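Local atomic coordinates of aromatic-amino-acid:2-oxoglutarate transaminase (Candida albicans, PDB entry 6HND), a protein that probably transfers amino groups from aromatic amino acids, and perhaps 2-aminoadipate, to 2-oxoglutarate, using pyridoxal 5'-phosphate as cofactor. Residues D145-T150 / Y283-L288; G255-Q258 / F262-K265; I431-G436 / L491-A496. One frame throughout, in Å; residues are numbered along the deposited sequence.

Overall arrangement
Three buried contacts lie near the cofactor site, their centres 16 to 18 Å apart. Along the chain, interaction 2 is nested inside the loop closed by interaction 1, and interaction 3 follows both. Interaction 1 joins helix 137-151 to the loop after strand 276-280, and interaction 2 sits where the chain passes from strand 243-246 into helix 260-272; both strands belong to the seven-stranded mixed sheet. Interaction 3 lies at the four-stranded antiparallel sheet. It touches interaction 1 through probable backbone hydrogen bonds of Leu286 and Leu288 with Gly436 and Lys434, and meets interaction 2 where Phe256 packs on Ile431. The loops of the two sheets are thus joined beside the cofactor site.

Interaction 1: residues D145-T150 / Y283-L288. With PLP (pyridoxal-5'-phosphate), chain E.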
ATOM      1  N   ASP B 145      16.665   6.291  14.627  1.00 36.42           N
ATOM      2  CA  ASP B 145      17.471   5.904  15.810  1.00 37.13           C
ATOM      3  C   ASP B 145      18.093   4.528  15.575  1.00 37.98           C
ATOM      4  O   ASP B 145      19.284   4.358  15.897  1.00 37.87           O
ATOM      5  CB  ASP B 145      16.609   5.968  17.071  1.00 38.28           C
ATOM      6  CG  ASP B 145      16.245   7.400  17.473  1.00 41.19           C
ATOM      7  OD1 ASP B 145      16.826   8.321  16.894  1.00 39.71           O
ATOM      8  OD2 ASP B 145      15.371   7.582  18.358  1.00 43.61           O
ATOM      9  N   PHE B 146      17.317   3.599  15.003  1.00 36.58           N
ATOM     10  CA  PHE B 146      17.720   2.204  14.707  1.00 35.27           C
ATOM     11  C   PHE B 146      18.852   2.219  13.689  1.00 36.32           C
ATOM     12  O   PHE B 146      19.818   1.468  13.874  1.00 39.57           O
ATOM     13  CB  PHE B 146      16.525   1.389  14.199  1.00 36.56           C
ATOM     14  CG  PHE B 146      16.820  -0.060  13.912  1.00 35.53           C
ATOM     15  CD1 PHE B 146      16.980  -0.974  14.943  1.00 37.10           C
ATOM     16  CD2 PHE B 146      16.908  -0.518  12.606  1.00 38.34           C
ATOM     17  CE1 PHE B 146      17.264  -2.303  14.674  1.00 36.25           C
ATOM     18  CE2 PHE B 146      17.194  -1.849  12.340  1.00 37.68           C
ATOM     19  CZ  PHE B 146      17.362  -2.741  13.372  1.00 35.35           C
ATOM     20  N   ILE B 147      18.706   3.012  12.619  1.00 39.63           N
ATOM     21  CA  ILE B 147      19.734   3.131  11.540  1.00 39.34           C
ATOM     22  C   ILE B 147      20.975   3.856  12.099  1.00 38.45           C
ATOM     23  O   ILE B 147      22.093   3.445  11.788  1.00 40.89           O
ATOM     24  CB  ILE B 147      19.138   3.784  10.279  1.00 38.44           C
ATOM     25  CG1 ILE B 147      18.396   2.744   9.448  1.00 44.76           C
ATOM     26  CG2 ILE B 147      20.175   4.474   9.414  1.00 41.16           C
ATOM     27  CD1 ILE B 147      19.307   1.814   8.672  1.00 44.76           C
ATOM     28  N   ILE B 148      20.811   4.866  12.942  1.00 37.11           N
ATOM     29  CA  ILE B 148      21.978   5.527  13.589  1.00 42.34           C
ATOM     30  C   ILE B 148      22.744   4.458  14.393  1.00 39.64           C
ATOM     31  O   ILE B 148      23.965   4.388  14.240  1.00 41.54           O
ATOM     32  CB  ILE B 148      21.543   6.743  14.437  1.00 40.93           C
ATOM     33  CG1 ILE B 148      21.049   7.900  13.565  1.00 38.93           C
ATOM     34  CG2 ILE B 148      22.668   7.186  15.356  1.00 37.69           C
ATOM     35  CD1 ILE B 148      20.383   9.047  14.359  1.00 38.15           C
ATOM     36  N   ARG B 149      22.043   3.606  15.146  1.00 38.70           N
ATOM     37  CA  ARG B 149      22.679   2.560  15.995  1.00 39.21           C
ATOM     38  C   ARG B 149      23.394   1.508  15.115  1.00 38.49           C
ATOM     39  O   ARG B 149      24.551   1.162  15.421  1.00 33.63           O
ATOM     40  CB  ARG B 149      21.621   1.951  16.922  1.00 38.08           C
ATOM     41  CG  ARG B 149      22.185   1.052  18.017  1.00 41.57           C
ATOM     42  CD  ARG B 149      22.802   1.817  19.189  1.00 41.82           C
ATOM     43  NE  ARG B 149      22.909   0.986  20.384  1.00 41.04           N
ATOM     44  CZ  ARG B 149      24.050   0.559  20.937  1.00 44.58           C
ATOM     45  NH1 ARG B 149      25.223   0.858  20.405  1.00 42.08           N
ATOM     46  NH2 ARG B 149      24.008  -0.189  22.025  1.00 43.73           N
ATOM     47  N   THR B 150      22.751   1.017  14.053  1.00 37.11           N
ATOM     48  CA  THR B 150      23.204  -0.197  13.311  1.00 42.74           C
ATOM     49  C   THR B 150      24.060   0.156  12.092  1.00 35.93           C
ATOM     50  O   THR B 150      24.970  -0.639  11.780  1.00 35.58           O
ATOM     51  CB  THR B 150      22.017  -1.081  12.888  1.00 41.40           C
ATOM     52  OG1 THR B 150      21.186  -0.365  11.962  1.00 36.57           O
ATOM     53  CG2 THR B 150      21.220  -1.534  14.093  1.00 38.01           C
ATOM     54  N   TYR B 283      17.306  -9.339   5.972  1.00 40.22           N
ATOM     55  CA  TYR B 283      17.721 -10.246   7.089  1.00 46.06           C
ATOM     56  C   TYR B 283      19.234 -10.194   7.357  1.00 42.04           C
ATOM     57  O   TYR B 283      19.748 -11.165   7.945  1.00 39.75           O
ATOM     58  CB  TYR B 283      17.289 -11.691   6.796  1.00 47.81           C
ATOM     59  CG  TYR B 283      17.295 -11.994   5.323  1.00 45.71           C
ATOM     60  CD1 TYR B 283      18.408 -11.677   4.576  1.00 42.66           C
ATOM     61  CD2 TYR B 283      16.176 -12.495   4.676  1.00 43.51           C
ATOM     62  CE1 TYR B 283      18.421 -11.865   3.213  1.00 46.32           C
ATOM     63  CE2 TYR B 283      16.164 -12.665   3.301  1.00 48.37           C
ATOM     64  CZ  TYR B 283      17.294 -12.333   2.572  1.00 47.87           C
ATOM     65  OH  TYR B 283      17.375 -12.501   1.221  1.00 56.13           O
ATOM     66  N   GLY B 284      19.900  -9.086   7.012  1.00 38.40           N
ATOM     67  CA  GLY B 284      21.333  -8.869   7.271  1.00 36.15           C
ATOM     68  C   GLY B 284      21.605  -8.759   8.757  1.00 37.12           C
ATOM     69  O   GLY B 284      22.783  -8.799   9.148  1.00 37.53           O
ATOM     70  N   TYR B 285      20.565  -8.590   9.568  1.00 33.65           N
ATOM     71  CA  TYR B 285      20.708  -8.534  11.043  1.00 36.67           C
ATOM     72  C   TYR B 285      20.839  -9.961  11.575  1.00 37.07           C
ATOM     73  O   TYR B 285      21.416 -10.131  12.663  1.00 32.35           O
ATOM     74  CB  TYR B 285      19.572  -7.765  11.717  1.00 34.60           C
ATOM     75  CG  TYR B 285      19.504  -6.326  11.295  1.00 35.42           C
ATOM     76  CD1 TYR B 285      20.466  -5.438  11.726  1.00 35.61           C
ATOM     77  CD2 TYR B 285      18.494  -5.846  10.478  1.00 33.97           C
ATOM     78  CE1 TYR B 285      20.442  -4.110  11.356  1.00 35.46           C
ATOM     79  CE2 TYR B 285      18.460  -4.509  10.102  1.00 34.30           C
ATOM     80  CZ  TYR B 285      19.446  -3.641  10.535  1.00 32.08           C
ATOM     81  OH  TYR B 285      19.480  -2.329  10.181  1.00 32.66           O
ATOM     82  N   LEU B 286      20.360 -10.952  10.818  1.00 38.30           N
ATOM     83  CA  LEU B 286      20.443 -12.391  11.208  1.00 36.91           C
ATOM     84  C   LEU B 286      21.805 -12.936  10.776  1.00 38.32           C
ATOM     85  O   LEU B 286      21.867 -13.650   9.783  1.00 38.86           O
ATOM     86  CB  LEU B 286      19.269 -13.135  10.573  1.00 38.34           C
ATOM     87  CG  LEU B 286      17.896 -12.550  10.907  1.00 39.44           C
ATOM     88  CD1 LEU B 286      16.807 -13.250  10.108  1.00 40.10           C
ATOM     89  CD2 LEU B 286      17.602 -12.613  12.409  1.00 40.52           C
ATOM     90  N   THR B 287      22.869 -12.546  11.486  1.00 38.41           N
ATOM     91  CA  THR B 287      24.270 -12.942  11.197  1.00 39.67           C
ATOM     92  C   THR B 287      24.442 -14.361  11.741  1.00 39.95           C
ATOM     93  O   THR B 287      23.912 -14.630  12.826  1.00 37.72           O
ATOM     94  CB  THR B 287      25.282 -11.941  11.781  1.00 38.80           C
ATOM     95  OG1 THR B 287      25.072 -11.895  13.197  1.00 38.07           O
ATOM     96  CG2 THR B 287      25.139 -10.551  11.199  1.00 38.88           C
ATOM     97  N   LEU B 288      25.112 -15.241  10.993  1.00 42.80           N
ATOM     98  CA  LEU B 288      25.221 -16.681  11.342  1.00 42.28           C
ATOM     99  C   LEU B 288      26.694 -17.043  11.446  1.00 40.86           C
ATOM    100  O   LEU B 288      27.422 -16.855  10.472  1.00 44.88           O
ATOM    101  CB  LEU B 288      24.525 -17.517  10.264  1.00 43.33           C
ATOM    102  CG  LEU B 288      23.125 -17.071   9.859  1.00 40.00           C
ATOM    103  CD1 LEU B 288      22.624 -17.901   8.694  1.00 40.09           C
ATOM    104  CD2 LEU B 288      22.165 -17.159  11.029  1.00 40.53           C
TER
HETATM  105  N1  PLP E 601      14.038  -8.761  -1.077  1.00 39.90           N
HETATM  106  C2  PLP E 601      14.565  -9.908  -0.669  1.00 44.47           C
HETATM  107  C2A PLP E 601      15.995 -10.156  -1.007  1.00 44.21           C
HETATM  108  C3  PLP E 601      13.796 -10.833   0.091  1.00 47.94           C
HETATM  109  O3  PLP E 601      14.372 -12.003   0.502  1.00 45.93           O
HETATM  110  C4  PLP E 601      12.443 -10.532   0.396  1.00 50.37           C
HETATM  111  C4A PLP E 601      11.672 -11.449   1.269  1.00 56.35           C
HETATM  112  C5  PLP E 601      11.927  -9.294  -0.045  1.00 46.85           C
HETATM  113  C6  PLP E 601      12.752  -8.477  -0.780  1.00 45.98           C
HETATM  114  C5A PLP E 601      10.485  -8.893   0.126  1.00 42.50           C
HETATM  115  O4P PLP E 601      10.112  -8.465   1.463  1.00 42.56           O
HETATM  116  P   PLP E 601       8.617  -7.901   1.737  1.00 38.00           P
HETATM  117  O1P PLP E 601       8.200  -7.121   0.496  1.00 37.33           O
HETATM  118  O2P PLP E 601       8.840  -7.085   3.008  1.00 34.05           O
HETATM  119  O3P PLP E 601       7.744  -9.094   1.957  1.00 39.78           O
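Tyr285 reaches out of its loop to helix 137-151 and meets Phe146 and Thr150 with the far end of its ring. It has the most surface buried of the three. The two aromatic side chains approach from opposite directions and form an offset edge-to-face pair: Phe146 turns its CE2-CZ edge to one face of the tyrosine, with the ring centroids 5.1 Å apart and the planes at 61°. The overlap lies toward the phenol end, where Phe146 CE2 is 3.4 Å from Tyr285 CZ. With its CG anti to the backbone N (chi1 -178°), Phe146 extends from the helix toward the loop.

Thr150, one helical turn later, crosses the tyrosine at about a right angle and borders its edge, CB lying 3.7 Å from Tyr285 CE1. Its methyl CG2 also lies over a face of Phe146, so the threonine packs against both rings. The hydroxyl turns back to its own helix, and OG1 donates to Phe146 O over 3.0 Å. That oxygen also accepts the helical bond from Thr150 N, the two donors arriving from opposite faces of the carbonyl plane.

Tyr285 OH is 3.2 Å from Thr150 OG1 and is hydrogen-bonded to Glu337 OE2 of strand 333-338, next in sequence to the cofactor-binding Thr338. Two residues before Tyr285, at the start of a type I turn, Tyr283 OH shares a hydrogen bond of 3.1 Å with O3 of PLP; either oxygen could donate.

The contact is therefore mainly apolar, and its two hydroxyls have partners: Tyr285 OH the carboxylate of Glu337, Thr150 OG1 the carbonyl of Phe146. Ring packing and the Glu337 bond both restrain Tyr285, anchoring to helix and sheet the turn whose first residue carries the phenol that meets the cofactor.

Interaction 2: residues G255-Q258 / F262-K265; sequences GFTQ and FRKK
Arg263 and Gln258 provide the hydrogen bonds of this contact, in which the start of helix 260-272 folds back on the loop leading into it. The guanidinium grips one atom side-on with two nitrogens: Arg263 NE lies 2.7 Å from Gln258 O, and Arg263 NH2 lies 2.8 Å from the same Gln258 O. The oxygen sits at the edge of the guanidinium, in its plane, but the two donors use it differently. NH2 arrives in the carbonyl plane on a lone pair, whereas NE stands above that plane by 54°; the N-H directions are bent at both. An aliphatic chain extended from CG to NE carries the guanidinium from the helix to the loop.

Packing comes mainly from Phe262 and the side chain of Gln258, which runs obliquely along the CD1-CE1 side of the ring. Gln258 CG comes to 3.6 Å from Phe262 CD1, and the amide carbon Gln258 CD is 3.7 Å from Phe262 CE1. The amide plane is turned 45° from the ring. Gln258 also touches Arg263, its OE1 lying 3.7 Å from Arg263 CG, while Thr257 CG2 borders the edge of the guanidinium.

Several polar groups have further partners outside the two segments. Tyr324 OH bonds to Gln258 OE1, Gly250 N to Thr257 OG1, and Thr249 OG1 is a second partner of Arg263 NH2. Phe262 N is met by Ser259 OG at the start of the helix.

This is the loop-to-helix junction of a beta-alpha-beta crossover, in which helix 260-272 links the neighbouring parallel strands 243-246 and 276-280. The Asn-Pro-Thr-Gly sequence of this aminotransferase family, which begins at the cofactor-binding Asn252, ends at Gly255, where the segment starts.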
ATOM      1  N   GLY B 255      22.907 -16.723  -0.725  1.00 41.15           N
ATOM      2  CA  GLY B 255      23.307 -16.666   0.698  1.00 35.71           C
ATOM      3  C   GLY B 255      24.628 -15.944   0.923  1.00 39.32           C
ATOM      4  O   GLY B 255      25.007 -15.823   2.081  1.00 42.65           O
ATOM      5  N   PHE B 256      25.311 -15.448  -0.122  1.00 38.21           N
ATOM      6  CA  PHE B 256      26.632 -14.769   0.004  1.00 40.62           C
ATOM      7  C   PHE B 256      26.489 -13.405   0.693  1.00 37.33           C
ATOM      8  O   PHE B 256      25.401 -12.796   0.690  1.00 37.56           O
ATOM      9  CB  PHE B 256      27.324 -14.607  -1.352  1.00 45.85           C
ATOM     10  CG  PHE B 256      27.777 -15.894  -2.002  1.00 43.20           C
ATOM     11  CD1 PHE B 256      28.627 -16.760  -1.341  1.00 44.76           C
ATOM     12  CD2 PHE B 256      27.378 -16.224  -3.286  1.00 44.01           C
ATOM     13  CE1 PHE B 256      29.041 -17.945  -1.930  1.00 45.31           C
ATOM     14  CE2 PHE B 256      27.800 -17.408  -3.879  1.00 49.30           C
ATOM     15  CZ  PHE B 256      28.631 -18.268  -3.199  1.00 44.52           C
ATOM     16  N   THR B 257      27.571 -12.970   1.324  1.00 33.84           N
ATOM     17  CA  THR B 257      27.673 -11.695   2.066  1.00 36.08           C
ATOM     18  C   THR B 257      28.953 -10.979   1.649  1.00 36.29           C
ATOM     19  O   THR B 257      30.046 -11.590   1.774  1.00 41.02           O
ATOM     20  CB  THR B 257      27.653 -11.897   3.578  1.00 38.40           C
ATOM     21  OG1 THR B 257      26.401 -12.481   3.901  1.00 42.00           O
ATOM     22  CG2 THR B 257      27.827 -10.605   4.347  1.00 38.52           C
ATOM     23  N   GLN B 258      28.812  -9.748   1.155  1.00 37.02           N
ATOM     24  CA  GLN B 258      29.951  -8.921   0.693  1.00 37.87           C
ATOM     25  C   GLN B 258      30.704  -8.454   1.936  1.00 37.26           C
ATOM     26  O   GLN B 258      30.039  -7.933   2.855  1.00 35.24           O
ATOM     27  CB  GLN B 258      29.474  -7.734  -0.150  1.00 36.12           C
ATOM     28  CG  GLN B 258      28.900  -8.121  -1.500  1.00 33.67           C
ATOM     29  CD  GLN B 258      28.247  -6.941  -2.178  1.00 34.40           C
ATOM     30  OE1 GLN B 258      28.429  -5.785  -1.788  1.00 38.92           O
ATOM     31  NE2 GLN B 258      27.483  -7.224  -3.211  1.00 28.37           N
ATOM     32  N   PHE B 262      35.154  -5.504   0.003  1.00 38.77           N
ATOM     33  CA  PHE B 262      34.405  -5.707  -1.267  1.00 38.19           C
ATOM     34  C   PHE B 262      33.425  -4.541  -1.492  1.00 36.05           C
ATOM     35  O   PHE B 262      33.374  -3.985  -2.589  1.00 34.08           O
ATOM     36  CB  PHE B 262      33.722  -7.077  -1.247  1.00 37.72           C
ATOM     37  CG  PHE B 262      33.127  -7.484  -2.565  1.00 37.55           C
ATOM     38  CD1 PHE B 262      31.915  -6.954  -2.992  1.00 42.21           C
ATOM     39  CD2 PHE B 262      33.784  -8.378  -3.388  1.00 36.96           C
ATOM     40  CE1 PHE B 262      31.358  -7.339  -4.208  1.00 40.50           C
ATOM     41  CE2 PHE B 262      33.238  -8.751  -4.606  1.00 39.60           C
ATOM     42  CZ  PHE B 262      32.037  -8.216  -5.022  1.00 42.37           C
ATOM     43  N   ARG B 263      32.686  -4.143  -0.458  1.00 37.27           N
ATOM     44  CA  ARG B 263      31.729  -3.007  -0.547  1.00 39.19           C
ATOM     45  C   ARG B 263      32.463  -1.701  -0.879  1.00 38.39           C
ATOM     46  O   ARG B 263      31.900  -0.899  -1.640  1.00 37.12           O
ATOM     47  CB  ARG B 263      30.929  -2.852   0.743  1.00 37.43           C
ATOM     48  CG  ARG B 263      29.977  -4.003   1.020  1.00 36.43           C
ATOM     49  CD  ARG B 263      29.634  -4.095   2.501  1.00 37.73           C
ATOM     50  NE  ARG B 263      29.088  -5.406   2.767  1.00 36.37           N
ATOM     51  CZ  ARG B 263      27.801  -5.675   2.921  1.00 39.01           C
ATOM     52  NH1 ARG B 263      26.895  -4.710   2.941  1.00 38.52           N
ATOM     53  NH2 ARG B 263      27.430  -6.925   3.124  1.00 42.28           N
ATOM     54  N   LYS B 264      33.672  -1.481  -0.352  1.00 39.24           N
ATOM     55  CA  LYS B 264      34.422  -0.236  -0.649  1.00 39.48           C
ATOM     56  C   LYS B 264      34.725  -0.213  -2.137  1.00 39.17           C
ATOM     57  O   LYS B 264      34.611   0.859  -2.715  1.00 41.20           O
ATOM     58  CB  LYS B 264      35.683  -0.113   0.204  1.00 45.81           C
ATOM     59  CG  LYS B 264      35.396   0.062   1.692  1.00 55.44           C
ATOM     60  CD  LYS B 264      36.559   0.610   2.499  1.00 59.40           C
ATOM     61  CE  LYS B 264      36.447   0.247   3.964  1.00 63.72           C
ATOM     62  NZ  LYS B 264      37.321   1.106   4.792  1.00 75.73           N
ATOM     63  N   LYS B 265      35.077  -1.359  -2.728  1.00 37.28           N
ATOM     64  CA  LYS B 265      35.429  -1.419  -4.167  1.00 42.88           C
ATOM     65  C   LYS B 265      34.182  -1.180  -5.030  1.00 37.91           C
ATOM     66  O   LYS B 265      34.309  -0.516  -6.031  1.00 38.83           O
ATOM     67  CB  LYS B 265      36.116  -2.746  -4.497  1.00 47.99           C
ATOM     68  CG  LYS B 265      37.416  -3.001  -3.750  1.00 50.78           C
ATOM     69  CD  LYS B 265      38.265  -4.018  -4.464  1.00 59.66           C
ATOM     70  CE  LYS B 265      38.742  -5.134  -3.565  1.00 61.89           C
ATOM     71  NZ  LYS B 265      39.756  -4.654  -2.606  1.00 56.28           N
TER

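Interaction 3: residues I431-G436 / L491-A496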
ATOM      1  N   ILE B 431      27.042 -24.066   0.049  1.00 46.37           N
ATOM      2  CA  ILE B 431      27.632 -22.799   0.554  1.00 46.59           C
ATOM      3  C   ILE B 431      27.117 -22.582   1.982  1.00 42.84           C
ATOM      4  O   ILE B 431      25.893 -22.611   2.157  1.00 46.68           O
ATOM      5  CB  ILE B 431      27.286 -21.608  -0.351  1.00 48.15           C
ATOM      6  CG1 ILE B 431      27.532 -21.911  -1.835  1.00 54.94           C
ATOM      7  CG2 ILE B 431      28.054 -20.379   0.118  1.00 49.36           C
ATOM      8  CD1 ILE B 431      28.947 -22.371  -2.145  1.00 59.57           C
ATOM      9  N   ASP B 432      28.029 -22.359   2.930  1.00 36.34           N
ATOM     10  CA  ASP B 432      27.753 -21.878   4.304  1.00 38.27           C
ATOM     11  C   ASP B 432      27.368 -20.396   4.246  1.00 38.15           C
ATOM     12  O   ASP B 432      28.222 -19.540   4.027  1.00 38.21           O
ATOM     13  CB  ASP B 432      28.958 -22.142   5.211  1.00 37.00           C
ATOM     14  CG  ASP B 432      28.638 -22.112   6.701  1.00 42.30           C
ATOM     15  OD1 ASP B 432      27.440 -22.023   7.063  1.00 37.55           O
ATOM     16  OD2 ASP B 432      29.599 -22.149   7.498  1.00 44.11           O
ATOM     17  N   PRO B 433      26.070 -20.035   4.414  1.00 38.28           N
ATOM     18  CA  PRO B 433      25.653 -18.630   4.434  1.00 38.97           C
ATOM     19  C   PRO B 433      26.098 -17.919   5.715  1.00 37.51           C
ATOM     20  O   PRO B 433      26.083 -18.541   6.756  1.00 34.19           O
ATOM     21  CB  PRO B 433      24.130 -18.710   4.427  1.00 40.48           C
ATOM     22  CG  PRO B 433      23.853 -20.017   5.182  1.00 40.54           C
ATOM     23  CD  PRO B 433      24.943 -20.942   4.685  1.00 40.10           C
ATOM     24  N   LYS B 434      26.464 -16.641   5.593  1.00 41.41           N
ATOM     25  CA  LYS B 434      26.959 -15.791   6.702  1.00 40.16           C
ATOM     26  C   LYS B 434      25.802 -15.018   7.308  1.00 40.15           C
ATOM     27  O   LYS B 434      25.995 -14.461   8.414  1.00 43.10           O
ATOM     28  CB  LYS B 434      28.033 -14.830   6.205  1.00 48.70           C
ATOM     29  CG  LYS B 434      29.303 -15.509   5.714  1.00 47.62           C
ATOM     30  CD  LYS B 434      30.528 -14.648   5.841  1.00 50.13           C
ATOM     31  CE  LYS B 434      31.427 -14.651   4.617  1.00 50.26           C
ATOM     32  NZ  LYS B 434      31.451 -15.942   3.899  1.00 46.04           N
ATOM     33  N   ALA B 435      24.631 -15.032   6.664  1.00 40.56           N
ATOM     34  CA  ALA B 435      23.435 -14.349   7.209  1.00 40.31           C
ATOM     35  C   ALA B 435      22.169 -14.864   6.550  1.00 37.79           C
ATOM     36  O   ALA B 435      22.265 -15.420   5.438  1.00 38.26           O
ATOM     37  CB  ALA B 435      23.575 -12.858   7.041  1.00 43.48           C
ATOM     38  N   GLY B 436      21.045 -14.699   7.250  1.00 39.87           N
ATOM     39  CA  GLY B 436      19.679 -14.822   6.698  1.00 39.26           C
ATOM     40  C   GLY B 436      19.101 -16.224   6.807  1.00 38.76           C
ATOM     41  O   GLY B 436      19.329 -16.885   7.849  1.00 34.76           O
ATOM     42  N   LEU B 491      17.567 -23.368  -0.662  1.00 36.86           N
ATOM     43  CA  LEU B 491      16.892 -24.008   0.494  1.00 38.90           C
ATOM     44  C   LEU B 491      16.587 -22.924   1.507  1.00 38.30           C
ATOM     45  O   LEU B 491      17.462 -22.066   1.694  1.00 38.43           O
ATOM     46  CB  LEU B 491      17.814 -25.060   1.108  1.00 41.42           C
ATOM     47  CG  LEU B 491      18.473 -26.021   0.116  1.00 38.36           C
ATOM     48  CD1 LEU B 491      19.433 -26.930   0.858  1.00 42.77           C
ATOM     49  CD2 LEU B 491      17.424 -26.833  -0.621  1.00 38.88           C
ATOM     50  N   CYS B 492      15.387 -22.953   2.084  1.00 37.39           N
ATOM     51  CA  CYS B 492      14.987 -22.058   3.182  1.00 41.32           C
ATOM     52  C   CYS B 492      14.567 -22.872   4.413  1.00 39.55           C
ATOM     53  O   CYS B 492      13.640 -23.695   4.282  1.00 42.09           O
ATOM     54  CB  CYS B 492      13.869 -21.120   2.750  1.00 41.88           C
ATOM     55  SG  CYS B 492      13.370 -20.035   4.109  1.00 42.15           S
ATOM     56  N   TYR B 493      15.221 -22.609   5.549  1.00 38.97           N
ATOM     57  CA  TYR B 493      15.029 -23.293   6.864  1.00 42.17           C
ATOM     58  C   TYR B 493      14.232 -22.382   7.812  1.00 41.11           C
ATOM     59  O   TYR B 493      14.278 -22.562   9.037  1.00 43.35           O
ATOM     60  CB  TYR B 493      16.385 -23.694   7.459  1.00 39.49           C
ATOM     61  CG  TYR B 493      17.425 -22.611   7.387  1.00 38.53           C
ATOM     62  CD1 TYR B 493      17.455 -21.601   8.339  1.00 41.53           C
ATOM     63  CD2 TYR B 493      18.321 -22.539   6.337  1.00 38.83           C
ATOM     64  CE1 TYR B 493      18.378 -20.572   8.278  1.00 39.09           C
ATOM     65  CE2 TYR B 493      19.284 -21.538   6.281  1.00 38.92           C
ATOM     66  CZ  TYR B 493      19.301 -20.551   7.249  1.00 38.66           C
ATOM     67  OH  TYR B 493      20.194 -19.537   7.183  1.00 39.15           O
ATOM     68  N   ALA B 494      13.520 -21.398   7.259  1.00 43.42           N
ATOM     69  CA  ALA B 494      12.723 -20.430   8.043  1.00 44.70           C
ATOM     70  C   ALA B 494      11.328 -21.004   8.301  1.00 40.26           C
ATOM     71  O   ALA B 494      10.744 -20.643   9.325  1.00 41.73           O
ATOM     72  CB  ALA B 494      12.661 -19.099   7.317  1.00 47.80           C
ATOM     73  N   LEU B 495      10.818 -21.864   7.418  1.00 41.08           N
ATOM     74  CA  LEU B 495       9.383 -22.256   7.417  1.00 46.40           C
ATOM     75  C   LEU B 495       9.157 -23.419   8.400  1.00 46.31           C
ATOM     76  O   LEU B 495       8.109 -23.448   9.060  1.00 49.04           O
ATOM     77  CB  LEU B 495       8.919 -22.611   5.994  1.00 51.45           C
ATOM     78  CG  LEU B 495       7.655 -21.886   5.500  1.00 59.11           C
ATOM     79  CD1 LEU B 495       7.014 -22.642   4.359  1.00 59.91           C
ATOM     80  CD2 LEU B 495       6.616 -21.639   6.608  1.00 60.33           C
ATOM     81  N   ALA B 496      10.094 -24.352   8.502  1.00 44.67           N
ATOM     82  CA  ALA B 496       9.915 -25.603   9.272  1.00 47.25           C
ATOM     83  C   ALA B 496       9.372 -25.286  10.669  1.00 45.16           C
ATOM     84  O   ALA B 496       9.798 -24.280  11.214  1.00 46.24           O
ATOM     85  CB  ALA B 496      11.243 -26.312   9.349  1.00 48.52           C
TER
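Gly436 and Tyr493 meet although the loop 431-436 and the end of strand 488-492 with the turn after it stay well apart, the nearest CA atoms being those of Gly436 and Ala494 at 9.0 Å, and Gly436 adopts a positive phi of 91°. The gap is bridged by the ring of Tyr493. A chi1 of 46° sets its CG between the backbone N and the carbonyl carbon, a rotation that aims the ring at the loop and brings OH within reach of Gly436 O. There Tyr493 OH donates a weak hydrogen bond of 2.9 Å to Gly436 O, the oxygen lying oblique to the ring. The ring of Pro433 slides past in the opposite direction, its CG 4.2 Å from Tyr493 OH.

Leu288, from the loop of interaction 1, and Lys410 of helix 392-418 also pack on Tyr493. The turn carrying the tyrosine is held from within, Ala494 N donating to Cys492 SG over 3.4 Å. Arg409 binds the carbonyls of Tyr493 and Ala496, and the second subunit forms backbone hydrogen bonds with Cys492 and Ala494.

The contact joins the loop between strands 428-430 and 438-443 to the end of strand 488-492, within the four-stranded antiparallel sheet of the small C-terminal domain of this aminotransferase fold, here beside the cofactor-binding Tyr283.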